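Cyp101j2 (Sphingobium yanoikuyae, PDB 5KYO) is a haem-dependent cytochrome P450 monooxygenase associated with the hydroxylation of 1,8-cineole. Local coordinates at residues E175-L180 and T274-L279; F281-L286 and K390-E395; S159-F164 and F397-E402; C170-E175 and K422-E427. One frame throughout, in Å; residues are numbered along the deposited sequence.

Overall arrangement
All four contacts lie on one side of the chain's centre and knit together helices 149-164, 172-177, 273-288 and 382-399. Contacts 1 and 2 both use helix 273-288 and are buried and held by van der Waals packing, without hydrogen bonds between their segments; contact 1 lies nearer the haem, contact 2 further along the helix, and Val392 of contact 2 touches Phe176, Leu180 and Leu279 of contact 1. Contact 3 takes helix 382-399 on to helix 149-164 farther out, where a salt bridge roofs a small apolar patch. Contact 4, partly buried, adds backbone hydrogen bonds between two short strands, and Phe172 carries its aromatic packing inward to Phe283 of contact 2.

Contact 1. Residues E175-L180 and T274-L279; sequences EFAEQL and TVVNML. With HEM (protoporphyrin IX containing Fe), chain G.
Val276 drives both of its methyl branches against the chain at Ala177 and Glu178, where the CA atoms of Val276 and Ala177 come within 5.1 Å. From its CB, which faces the other segment, the side chain forks. With CG1 anti to the backbone N (chi1 167°), that methyl meets the CB of Ala177 at 4.0 Å and also brushes CG of Glu178. The other branch, CG2, rests 3.5 Å from the carbonyl O of Ala177 and touches CA of Glu178. The extended Glu178 chain crosses this valine with its aliphatic part, while its carboxylate is hydrogen-bonded to His174. One turn further along helix 273-288, Leu279 CD1 packs 3.7 Å from Leu180 CD1, the two leucines crossing at about a right angle, and Leu279 CD1 is also 4.2 Å from CB of Ala177. A type I turn from Ala177 to Leu180 puts Leu180 here. On another face of the same helix Thr274 CB lies 3.5 Å from C3B of the haem, and Met278 CB touches the vinyl carbon CBB. One short helical segment thus packs against both protein core and porphyrin, the arrangement typical of the long central helix that runs past the haem in the cytochrome P450 fold.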
# COMPACT_ATOMS: atom_id res chain seq x y z
N GLU A 175 15.60 10.18 3.75
CA GLU A 175 15.93 10.71 5.08
C GLU A 175 14.76 10.75 6.06
O GLU A 175 14.97 10.93 7.26
CB GLU A 175 16.52 12.14 4.95
CG GLU A 175 17.87 12.18 4.19
CD GLU A 175 18.43 13.60 4.03
OE1 GLU A 175 18.70 14.25 5.06
OE2 GLU A 175 18.60 14.06 2.88
N PHE A 176 13.54 10.58 5.58
CA PHE A 176 12.38 10.66 6.47
C PHE A 176 11.43 9.47 6.29
O PHE A 176 11.31 8.63 7.21
CB PHE A 176 11.61 11.98 6.27
CG PHE A 176 10.49 12.17 7.25
CD1 PHE A 176 10.74 12.61 8.53
CD2 PHE A 176 9.19 11.82 6.91
CE1 PHE A 176 9.70 12.73 9.46
CE2 PHE A 176 8.15 11.94 7.82
CZ PHE A 176 8.42 12.40 9.10
N ALA A 177 10.77 9.40 5.13
CA ALA A 177 9.68 8.45 4.90
C ALA A 177 10.14 7.03 5.14
O ALA A 177 9.47 6.28 5.81
CB ALA A 177 9.11 8.59 3.48
N GLU A 178 11.30 6.68 4.59
CA GLU A 178 11.83 5.31 4.69
C GLU A 178 12.31 4.94 6.10
O GLU A 178 12.49 3.75 6.41
CB GLU A 178 12.98 5.12 3.70
CG GLU A 178 12.49 4.82 2.28
CD GLU A 178 13.59 4.86 1.21
OE1 GLU A 178 14.76 5.11 1.55
OE2 GLU A 178 13.26 4.64 0.02
N GLN A 179 12.51 5.94 6.94
CA GLN A 179 13.00 5.70 8.30
C GLN A 179 11.90 5.33 9.29
O GLN A 179 12.18 5.10 10.46
CB GLN A 179 13.72 6.95 8.81
CG GLN A 179 14.80 7.45 7.88
CD GLN A 179 16.05 6.62 7.97
OE1 GLN A 179 16.17 5.74 8.83
NE2 GLN A 179 16.99 6.87 7.07
N LEU A 180 10.65 5.30 8.84
CA LEU A 180 9.51 5.14 9.74
C LEU A 180 8.97 3.70 9.89
O LEU A 180 8.79 3.22 11.01
CB LEU A 180 8.37 6.07 9.30
CG LEU A 180 8.60 7.58 9.44
CD1 LEU A 180 7.45 8.35 8.79
CD2 LEU A 180 8.72 7.93 10.92
N THR A 274 3.80 0.95 0.94
CA THR A 274 2.53 1.69 1.01
C THR A 274 2.67 3.04 1.76
O THR A 274 2.41 4.10 1.21
CB THR A 274 1.40 0.87 1.71
OG1 THR A 274 1.87 0.32 2.95
CG2 THR A 274 0.87 -0.27 0.84
N VAL A 275 3.08 2.99 3.01
CA VAL A 275 3.22 4.20 3.83
C VAL A 275 4.30 5.15 3.29
O VAL A 275 4.09 6.38 3.20
CB VAL A 275 3.51 3.82 5.30
CG1 VAL A 275 3.97 5.03 6.11
CG2 VAL A 275 2.28 3.17 5.90
N VAL A 276 5.45 4.59 2.89
CA VAL A 276 6.54 5.40 2.36
C VAL A 276 6.08 6.14 1.08
O VAL A 276 6.30 7.34 0.91
CB VAL A 276 7.80 4.54 2.04
CG1 VAL A 276 8.80 5.33 1.19
CG2 VAL A 276 8.49 4.04 3.32
N ASN A 277 5.42 5.40 0.18
CA ASN A 277 4.96 5.97 -1.09
C ASN A 277 3.83 6.96 -0.86
O ASN A 277 3.78 8.02 -1.51
CB ASN A 277 4.55 4.86 -2.04
CG ASN A 277 5.73 4.10 -2.55
OD1 ASN A 277 5.61 3.16 -3.35
ND2 ASN A 277 6.92 4.49 -2.08
N MET A 278 2.93 6.65 0.08
CA MET A 278 1.83 7.58 0.37
C MET A 278 2.39 8.89 0.90
O MET A 278 1.98 9.97 0.47
CB MET A 278 0.84 6.99 1.39
CG MET A 278 -0.29 7.94 1.80
SD MET A 278 -1.37 8.50 0.43
CE MET A 278 -2.16 6.94 -0.01
N LEU A 279 3.32 8.80 1.85
CA LEU A 279 3.97 10.00 2.38
C LEU A 279 4.69 10.77 1.29
O LEU A 279 4.74 12.02 1.32
CB LEU A 279 4.97 9.65 3.50
CG LEU A 279 4.40 9.20 4.84
CD1 LEU A 279 5.48 8.49 5.64
CD2 LEU A 279 3.89 10.42 5.60
CHA HEM G . -4.13 -5.04 2.59
CHB HEM G . -3.25 -0.55 0.97
CHC HEM G . -0.88 0.44 5.13
CHD HEM G . -0.96 -4.25 6.25
C1A HEM G . -4.18 -3.92 1.80
C2A HEM G . -4.91 -3.75 0.55
C3A HEM G . -4.64 -2.50 0.10
C4A HEM G . -3.76 -1.84 1.04
CMA HEM G . -5.22 -1.86 -1.19
CAA HEM G . -5.84 -4.77 -0.16
CBA HEM G . -5.05 -5.79 -0.99
CGA HEM G . -6.00 -6.69 -1.74
O1A HEM G . -6.78 -6.19 -2.60
O2A HEM G . -5.98 -7.93 -1.51
C1B HEM G . -2.57 0.12 1.98
C2B HEM G . -2.25 1.54 2.01
C3B HEM G . -1.59 1.81 3.16
C4B HEM G . -1.48 0.57 3.89
CMB HEM G . -2.60 2.58 0.91
CAB HEM G . -1.01 3.14 3.71
CBB HEM G . -1.17 4.35 3.17
C1C HEM G . -0.73 -0.74 5.81
C2C HEM G . -0.14 -0.89 7.13
C3C HEM G . -0.16 -2.20 7.43
C4C HEM G . -0.77 -2.90 6.32
CMC HEM G . 0.40 0.30 7.95
CAC HEM G . 0.33 -2.94 8.69
CBC HEM G . 0.73 -2.36 9.82
C1D HEM G . -1.78 -4.91 5.36
C2D HEM G . -2.02 -6.35 5.34
C3D HEM G . -3.01 -6.56 4.22
C4D HEM G . -3.27 -5.27 3.64
CMD HEM G . -1.47 -7.49 6.23
CAD HEM G . -3.59 -7.92 3.78
CBD HEM G . -5.03 -8.09 4.25
CGD HEM G . -5.54 -9.44 3.78
O1D HEM G . -6.11 -10.21 4.60
O2D HEM G . -5.34 -9.75 2.58
NA HEM G . -3.49 -2.73 2.06
NB HEM G . -2.08 -0.43 3.15
NC HEM G . -1.11 -1.98 5.35
ND HEM G . -2.53 -4.33 4.35
FE HEM G . -2.45 -2.33 3.80

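Contact 2. Residues F281-L286 and K390-E395; sequences FTFSHL and KVVLRE
Thr282 is the first residue of segment 281-286 to touch the other helix, its CG2 lying 4.2 Å from CD2 of Leu393. At chi1 -62° the hydroxyl stands beside the threonine's own backbone N, where OG1 is hydrogen-bonded to the carbonyl O of Met278 one turn back, so the methyl is what meets Leu393. Phe283 follows and makes the closest approach. The far end of its ring comes obliquely onto one branch of Val392: CE1 is 3.4 Å from Val392 CG1, and CZ is 3.6 Å from the same methyl. The valine's chi1 of 163° sets CG1 anti to its backbone N and so carries that branch to the ring. CZ of Phe283 also sits 4.2 Å from Leu393 CD2. Such reach is needed because the two helical segments, running in roughly the same direction at 29°, keep their axes 12.2 Å apart. These are parts of helices 273-288 and 382-399, corresponding to the long central helix and the L helix of the P450 core bundle, and side chains alone span the distance between them. Phe283 is further embedded among aromatic neighbours, stacked on Phe172 and meeting Trp396. Three residues on, Leu286 crosses Leu393 obliquely, with CD1 of Leu286 3.8 Å from CD2 of Leu393. The same CD1 lies over one face of the Phe283 ring, displaced toward its rim. Phe310 of helix 303-313 packs on both Thr282 and Leu286.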
# COMPACT_ATOMS: atom_id res chain seq x y z
N PHE A 281 3.76 10.98 -1.97
CA PHE A 281 2.77 11.74 -2.73
C PHE A 281 2.25 12.92 -1.91
O PHE A 281 2.07 14.01 -2.44
CB PHE A 281 1.60 10.85 -3.14
CG PHE A 281 1.84 10.07 -4.41
CD1 PHE A 281 1.71 10.68 -5.66
CD2 PHE A 281 2.12 8.71 -4.37
CE1 PHE A 281 1.90 9.96 -6.84
CE2 PHE A 281 2.31 7.97 -5.54
CZ PHE A 281 2.20 8.60 -6.78
N THR A 282 2.03 12.69 -0.62
CA THR A 282 1.49 13.72 0.27
C THR A 282 2.43 14.91 0.32
O THR A 282 2.02 16.05 0.03
CB THR A 282 1.26 13.18 1.69
OG1 THR A 282 0.28 12.13 1.64
CG2 THR A 282 0.74 14.29 2.61
N PHE A 283 3.69 14.66 0.66
CA PHE A 283 4.61 15.78 0.81
C PHE A 283 5.12 16.40 -0.50
O PHE A 283 5.40 17.60 -0.52
CB PHE A 283 5.78 15.39 1.72
CG PHE A 283 5.45 15.53 3.17
CD1 PHE A 283 4.80 14.51 3.84
CD2 PHE A 283 5.69 16.72 3.84
CE1 PHE A 283 4.44 14.63 5.18
CE2 PHE A 283 5.34 16.87 5.18
CZ PHE A 283 4.72 15.82 5.85
N SER A 284 5.22 15.64 -1.59
CA SER A 284 5.54 16.29 -2.87
C SER A 284 4.38 17.17 -3.29
O SER A 284 4.59 18.23 -3.89
CB SER A 284 5.89 15.27 -3.99
OG SER A 284 4.83 14.36 -4.28
N HIS A 285 3.16 16.75 -2.99
CA HIS A 285 2.01 17.58 -3.30
C HIS A 285 1.99 18.89 -2.51
O HIS A 285 1.79 19.98 -3.07
CB HIS A 285 0.71 16.83 -3.05
CG HIS A 285 -0.49 17.64 -3.43
ND1 HIS A 285 -0.82 17.91 -4.74
CD2 HIS A 285 -1.40 18.30 -2.66
CE1 HIS A 285 -1.90 18.69 -4.77
NE2 HIS A 285 -2.27 18.93 -3.53
N LEU A 286 2.18 18.77 -1.20
CA LEU A 286 2.25 19.92 -0.33
C LEU A 286 3.32 20.86 -0.83
O LEU A 286 3.17 22.10 -0.76
CB LEU A 286 2.54 19.48 1.11
CG LEU A 286 1.41 18.80 1.88
CD1 LEU A 286 1.90 18.12 3.15
CD2 LEU A 286 0.30 19.84 2.18
N LYS A 390 -1.29 11.59 10.37
CA LYS A 390 -1.66 12.67 11.26
C LYS A 390 -0.47 13.19 12.06
O LYS A 390 -0.24 14.41 12.15
CB LYS A 390 -2.77 12.23 12.22
CG LYS A 390 -3.37 13.37 13.02
CD LYS A 390 -4.37 12.85 14.03
CE LYS A 390 -3.70 11.97 15.08
NZ LYS A 390 -4.66 11.57 16.14
N VAL A 391 0.27 12.28 12.67
CA VAL A 391 1.40 12.68 13.50
C VAL A 391 2.46 13.34 12.62
O VAL A 391 3.08 14.35 13.00
CB VAL A 391 2.02 11.48 14.25
CG1 VAL A 391 3.26 11.92 15.00
CG2 VAL A 391 1.00 10.91 15.20
N VAL A 392 2.64 12.80 11.42
CA VAL A 392 3.69 13.30 10.55
C VAL A 392 3.35 14.72 10.09
O VAL A 392 4.20 15.60 10.12
CB VAL A 392 3.92 12.38 9.32
CG1 VAL A 392 4.71 13.11 8.24
CG2 VAL A 392 4.66 11.11 9.76
N LEU A 393 2.10 14.92 9.69
CA LEU A 393 1.64 16.21 9.23
C LEU A 393 1.75 17.21 10.38
O LEU A 393 2.21 18.32 10.19
CB LEU A 393 0.20 16.14 8.73
CG LEU A 393 0.02 15.50 7.35
CD1 LEU A 393 -1.44 15.21 7.11
CD2 LEU A 393 0.57 16.39 6.26
N ARG A 394 1.35 16.80 11.58
CA ARG A 394 1.34 17.73 12.71
C ARG A 394 2.75 18.13 13.12
O ARG A 394 3.03 19.31 13.30
CB ARG A 394 0.60 17.13 13.91
CG ARG A 394 -0.90 17.03 13.72
CD ARG A 394 -1.62 16.59 14.99
NE ARG A 394 -3.01 16.23 14.74
CZ ARG A 394 -3.91 16.01 15.69
NH1 ARG A 394 -3.57 16.13 16.96
NH2 ARG A 394 -5.16 15.68 15.37
N GLU A 395 3.63 17.16 13.29
CA GLU A 395 5.01 17.50 13.67
C GLU A 395 5.81 18.18 12.56
O GLU A 395 6.68 18.99 12.86
CB GLU A 395 5.77 16.25 14.12
CG GLU A 395 5.11 15.57 15.31
CD GLU A 395 5.03 16.47 16.55
OE1 GLU A 395 5.83 17.42 16.67
OE2 GLU A 395 4.17 16.21 17.40

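Contact 3. Residues S159-F164 and F397-E402; sequences SLIEGF and FARIPE
Glu162 OE2 accepts a weak hydrogen bond from Arg399 NE at 3.0 Å, bent to 128° at the hydrogen, which forms part of a salt bridge. The oxygen arrives at the edge of the guanidinium, near its plane, yet the carboxylate is turned 75° against that plane, so the two groups do not pair flat. A bend in the glutamate chain (chi2 -63°) swings its acid across the extended arginine, whose NH1 reaches a second carboxylate, that of Glu395. Beneath the charges the arginine's aliphatic stem is used as well: CD of Arg399 lies 3.6 Å from CG2 of Ile161, the side chains crossing at about a right angle. The contact thereby joins helix 149-164, the D helix in P450 terms, to the chain at the far end of helix 382-399, the L helix. A leucine in place of Arg399 would probably leave the carboxylates of Glu162 and Glu395 without the positive group they share. Deeper in, Ile161 CG2 also meets Ile400 CD1 at 3.9 Å. That same Ile400 methyl approaches the Phe164 ring at its edge, near the ring plane, 4.3 Å from CE1. One face of the Phe164 ring lies against Leu160 O and Ile161 CA of its own helix.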
# COMPACT_ATOMS: atom_id res chain seq x y z
N SER A 159 12.42 13.31 16.02
CA SER A 159 13.87 13.11 16.02
C SER A 159 14.42 13.24 14.60
O SER A 159 15.47 13.85 14.38
CB SER A 159 14.23 11.75 16.63
OG SER A 159 13.92 10.66 15.77
N LEU A 160 13.69 12.70 13.63
CA LEU A 160 14.15 12.78 12.26
C LEU A 160 14.13 14.22 11.76
O LEU A 160 15.09 14.67 11.15
CB LEU A 160 13.30 11.88 11.36
CG LEU A 160 13.41 10.38 11.71
CD1 LEU A 160 12.30 9.59 11.05
CD2 LEU A 160 14.76 9.84 11.24
N ILE A 161 13.03 14.92 12.02
CA ILE A 161 12.90 16.31 11.55
C ILE A 161 13.94 17.20 12.20
O ILE A 161 14.54 18.04 11.53
CB ILE A 161 11.48 16.86 11.85
CG1 ILE A 161 10.44 16.06 11.04
CG2 ILE A 161 11.43 18.37 11.62
CD1 ILE A 161 9.02 16.22 11.55
N GLU A 162 14.16 17.05 13.51
CA GLU A 162 15.13 17.94 14.14
C GLU A 162 16.53 17.66 13.61
O GLU A 162 17.38 18.56 13.55
CB GLU A 162 15.08 17.82 15.66
CG GLU A 162 13.82 18.39 16.24
CD GLU A 162 13.69 19.89 15.99
OE1 GLU A 162 14.72 20.58 15.82
OE2 GLU A 162 12.54 20.37 15.98
N GLY A 163 16.73 16.42 13.17
CA GLY A 163 17.98 15.99 12.57
C GLY A 163 18.39 16.81 11.36
O GLY A 163 19.50 17.33 11.31
N PHE A 164 17.50 16.94 10.38
CA PHE A 164 17.88 17.63 9.15
C PHE A 164 17.38 19.07 9.03
O PHE A 164 17.72 19.74 8.07
CB PHE A 164 17.44 16.83 7.91
CG PHE A 164 16.01 16.31 7.94
CD1 PHE A 164 14.92 17.17 7.86
CD2 PHE A 164 15.76 14.94 7.97
CE1 PHE A 164 13.61 16.68 7.86
CE2 PHE A 164 14.46 14.44 7.97
CZ PHE A 164 13.39 15.30 7.92
N PHE A 397 4.55 20.25 10.23
CA PHE A 397 4.10 21.64 10.09
C PHE A 397 4.42 22.49 11.33
O PHE A 397 4.53 23.71 11.23
CB PHE A 397 2.61 21.70 9.77
CG PHE A 397 2.32 21.58 8.30
CD1 PHE A 397 2.53 22.67 7.46
CD2 PHE A 397 1.92 20.38 7.75
CE1 PHE A 397 2.28 22.56 6.10
CE2 PHE A 397 1.69 20.25 6.40
CZ PHE A 397 1.87 21.33 5.57
N ALA A 398 4.61 21.86 12.49
CA ALA A 398 5.03 22.62 13.66
C ALA A 398 6.45 23.17 13.49
O ALA A 398 6.76 24.25 14.04
CB ALA A 398 4.96 21.77 14.92
N ARG A 399 7.28 22.44 12.76
CA ARG A 399 8.72 22.69 12.68
C ARG A 399 9.23 23.27 11.36
O ARG A 399 10.17 24.07 11.37
CB ARG A 399 9.49 21.38 12.97
CG ARG A 399 9.23 20.83 14.38
CD ARG A 399 9.80 19.43 14.66
NE ARG A 399 9.78 19.21 16.12
CZ ARG A 399 8.69 18.86 16.77
NH1 ARG A 399 7.57 18.68 16.08
NH2 ARG A 399 8.69 18.71 18.10
N ILE A 400 8.66 22.83 10.25
CA ILE A 400 8.99 23.31 8.90
C ILE A 400 7.68 23.65 8.19
O ILE A 400 7.20 22.88 7.36
CB ILE A 400 9.81 22.25 8.10
CG1 ILE A 400 11.02 21.78 8.92
CG2 ILE A 400 10.25 22.80 6.74
CD1 ILE A 400 11.69 20.50 8.41
N PRO A 401 7.09 24.81 8.54
CA PRO A 401 5.79 25.21 8.02
C PRO A 401 5.86 25.44 6.52
O PRO A 401 4.87 25.16 5.83
CB PRO A 401 5.48 26.51 8.77
CG PRO A 401 6.81 27.00 9.27
CD PRO A 401 7.60 25.75 9.55
N GLU A 402 7.01 25.92 6.04
CA GLU A 402 7.14 26.40 4.67
C GLU A 402 8.33 25.75 3.96
O GLU A 402 9.48 25.83 4.40
CB GLU A 402 7.25 27.93 4.64
CG GLU A 402 7.60 28.54 3.23
CD GLU A 402 6.47 28.49 2.21
OE1 GLU A 402 5.32 28.19 2.58
OE2 GLU A 402 6.74 28.74 1.00

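Contact 4. Residues C170-E175 and K422-E427; sequences CNFTHE and KPFVLE
Phe172 and Phe424 set their rings nearly parallel, 15° apart, but slid so far that they barely overlap, with centroids 5.6 Å from each other. Contact is made obliquely by CZ of Phe424, 3.7 Å from CD2 of Phe172. In the plane of the Phe424 ring, Lys422 O and Leu426 CD2 lie at its edge, while Leu426 CD1 touches Phe172 CD1. Cys170 and Leu426 form an antiparallel hydrogen-bonded pair, Cys170 N to Leu426 O at 3.0 Å and Leu426 N to Cys170 O at 2.9 Å. This is the edge of a small three-stranded antiparallel sheet with strand 425-427 central, as in the beta-3 sheet of P450s. Asn171 and Val425 follow as a non-hydrogen-bonded pair; beyond it the chain turns into helix 172-177, and Phe172 N still bonds to Phe424 O at 3.1 Å. Asn171 is the N-cap of that helix, its OD1 accepting a straight bond (167°) from His174 N in the carbonyl plane. With an alanine in place of Asn171, the N-H of His174 would probably lose its capping acceptor and Pro423 the amide beside it. Asn171 N reaches Glu175 OE2 at 2.7 Å, from above the carboxylate plane. Pro423 CG packs obliquely on the His174 ring.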
# COMPACT_ATOMS: atom_id res chain seq x y z
N CYS A 170 16.41 18.26 2.52
CA CYS A 170 16.57 16.82 2.71
C CYS A 170 16.01 16.03 1.53
O CYS A 170 15.07 16.46 0.86
CB CYS A 170 15.89 16.36 4.00
SG CYS A 170 14.06 16.38 3.96
N ASN A 171 16.58 14.86 1.30
CA ASN A 171 15.92 13.87 0.46
C ASN A 171 14.79 13.27 1.30
O ASN A 171 15.04 12.53 2.26
CB ASN A 171 16.89 12.80 -0.02
CG ASN A 171 16.27 11.87 -1.04
OD1 ASN A 171 15.51 10.97 -0.68
ND2 ASN A 171 16.58 12.07 -2.32
N PHE A 172 13.54 13.62 0.97
CA PHE A 172 12.42 13.28 1.85
C PHE A 172 12.21 11.77 1.95
O PHE A 172 12.00 11.23 3.03
CB PHE A 172 11.11 13.94 1.37
CG PHE A 172 9.91 13.59 2.22
CD1 PHE A 172 9.63 14.29 3.40
CD2 PHE A 172 9.05 12.55 1.85
CE1 PHE A 172 8.53 13.96 4.20
CE2 PHE A 172 7.95 12.20 2.65
CZ PHE A 172 7.69 12.91 3.83
N THR A 173 12.27 11.07 0.82
CA THR A 173 12.03 9.64 0.84
C THR A 173 13.11 8.90 1.64
O THR A 173 12.78 8.15 2.55
CB THR A 173 11.91 9.04 -0.58
OG1 THR A 173 10.78 9.61 -1.22
CG2 THR A 173 11.71 7.53 -0.51
N HIS A 174 14.38 9.14 1.35
CA HIS A 174 15.43 8.40 2.07
C HIS A 174 15.63 8.86 3.52
O HIS A 174 15.81 8.02 4.41
CB HIS A 174 16.75 8.48 1.33
CG HIS A 174 16.66 8.02 -0.09
ND1 HIS A 174 15.81 7.02 -0.50
CD2 HIS A 174 17.30 8.45 -1.21
CE1 HIS A 174 15.93 6.84 -1.80
NE2 HIS A 174 16.83 7.69 -2.26
N GLU A 175 15.60 10.18 3.75
CA GLU A 175 15.93 10.71 5.08
C GLU A 175 14.76 10.75 6.06
O GLU A 175 14.97 10.93 7.26
CB GLU A 175 16.52 12.14 4.95
CG GLU A 175 17.87 12.18 4.19
CD GLU A 175 18.43 13.60 4.03
OE1 GLU A 175 18.70 14.25 5.06
OE2 GLU A 175 18.60 14.06 2.88
N LYS A 422 9.25 9.34 -7.52
CA LYS A 422 10.67 9.08 -7.39
C LYS A 422 11.30 10.09 -6.43
O LYS A 422 10.79 11.24 -6.30
CB LYS A 422 11.35 9.12 -8.77
CG LYS A 422 10.80 8.09 -9.75
CD LYS A 422 11.64 8.01 -11.00
CE LYS A 422 11.10 7.00 -12.01
NZ LYS A 422 11.63 7.31 -13.38
N PRO A 423 12.39 9.68 -5.73
CA PRO A 423 13.00 10.45 -4.64
C PRO A 423 13.15 11.93 -4.96
O PRO A 423 13.68 12.30 -6.01
CB PRO A 423 14.36 9.78 -4.47
CG PRO A 423 14.09 8.35 -4.78
CD PRO A 423 13.03 8.35 -5.88
N PHE A 424 12.68 12.78 -4.05
CA PHE A 424 12.74 14.22 -4.30
C PHE A 424 13.37 14.94 -3.12
O PHE A 424 13.41 14.42 -2.01
CB PHE A 424 11.34 14.77 -4.59
CG PHE A 424 10.33 14.49 -3.50
CD1 PHE A 424 9.62 13.29 -3.49
CD2 PHE A 424 10.10 15.41 -2.49
CE1 PHE A 424 8.69 13.03 -2.48
CE2 PHE A 424 9.17 15.16 -1.49
CZ PHE A 424 8.47 13.96 -1.48
N VAL A 425 13.84 16.15 -3.37
CA VAL A 425 14.50 16.94 -2.35
C VAL A 425 13.61 18.12 -1.98
O VAL A 425 13.06 18.80 -2.87
CB VAL A 425 15.89 17.42 -2.85
CG1 VAL A 425 16.49 18.49 -1.94
CG2 VAL A 425 16.85 16.22 -2.97
N LEU A 426 13.45 18.33 -0.68
CA LEU A 426 12.71 19.48 -0.16
C LEU A 426 13.69 20.49 0.39
O LEU A 426 14.76 20.13 0.83
CB LEU A 426 11.74 19.07 0.94
CG LEU A 426 10.58 18.13 0.59
CD1 LEU A 426 9.72 17.86 1.83
CD2 LEU A 426 9.75 18.73 -0.55
N GLU A 427 13.33 21.77 0.34
CA GLU A 427 14.16 22.85 0.84
C GLU A 427 13.29 23.81 1.61
O GLU A 427 12.10 23.94 1.31
CB GLU A 427 14.90 23.58 -0.29
CG GLU A 427 13.98 24.28 -1.27
CD GLU A 427 14.74 25.15 -2.29
OE1 GLU A 427 15.89 25.53 -2.02
OE2 GLU A 427 14.18 25.43 -3.37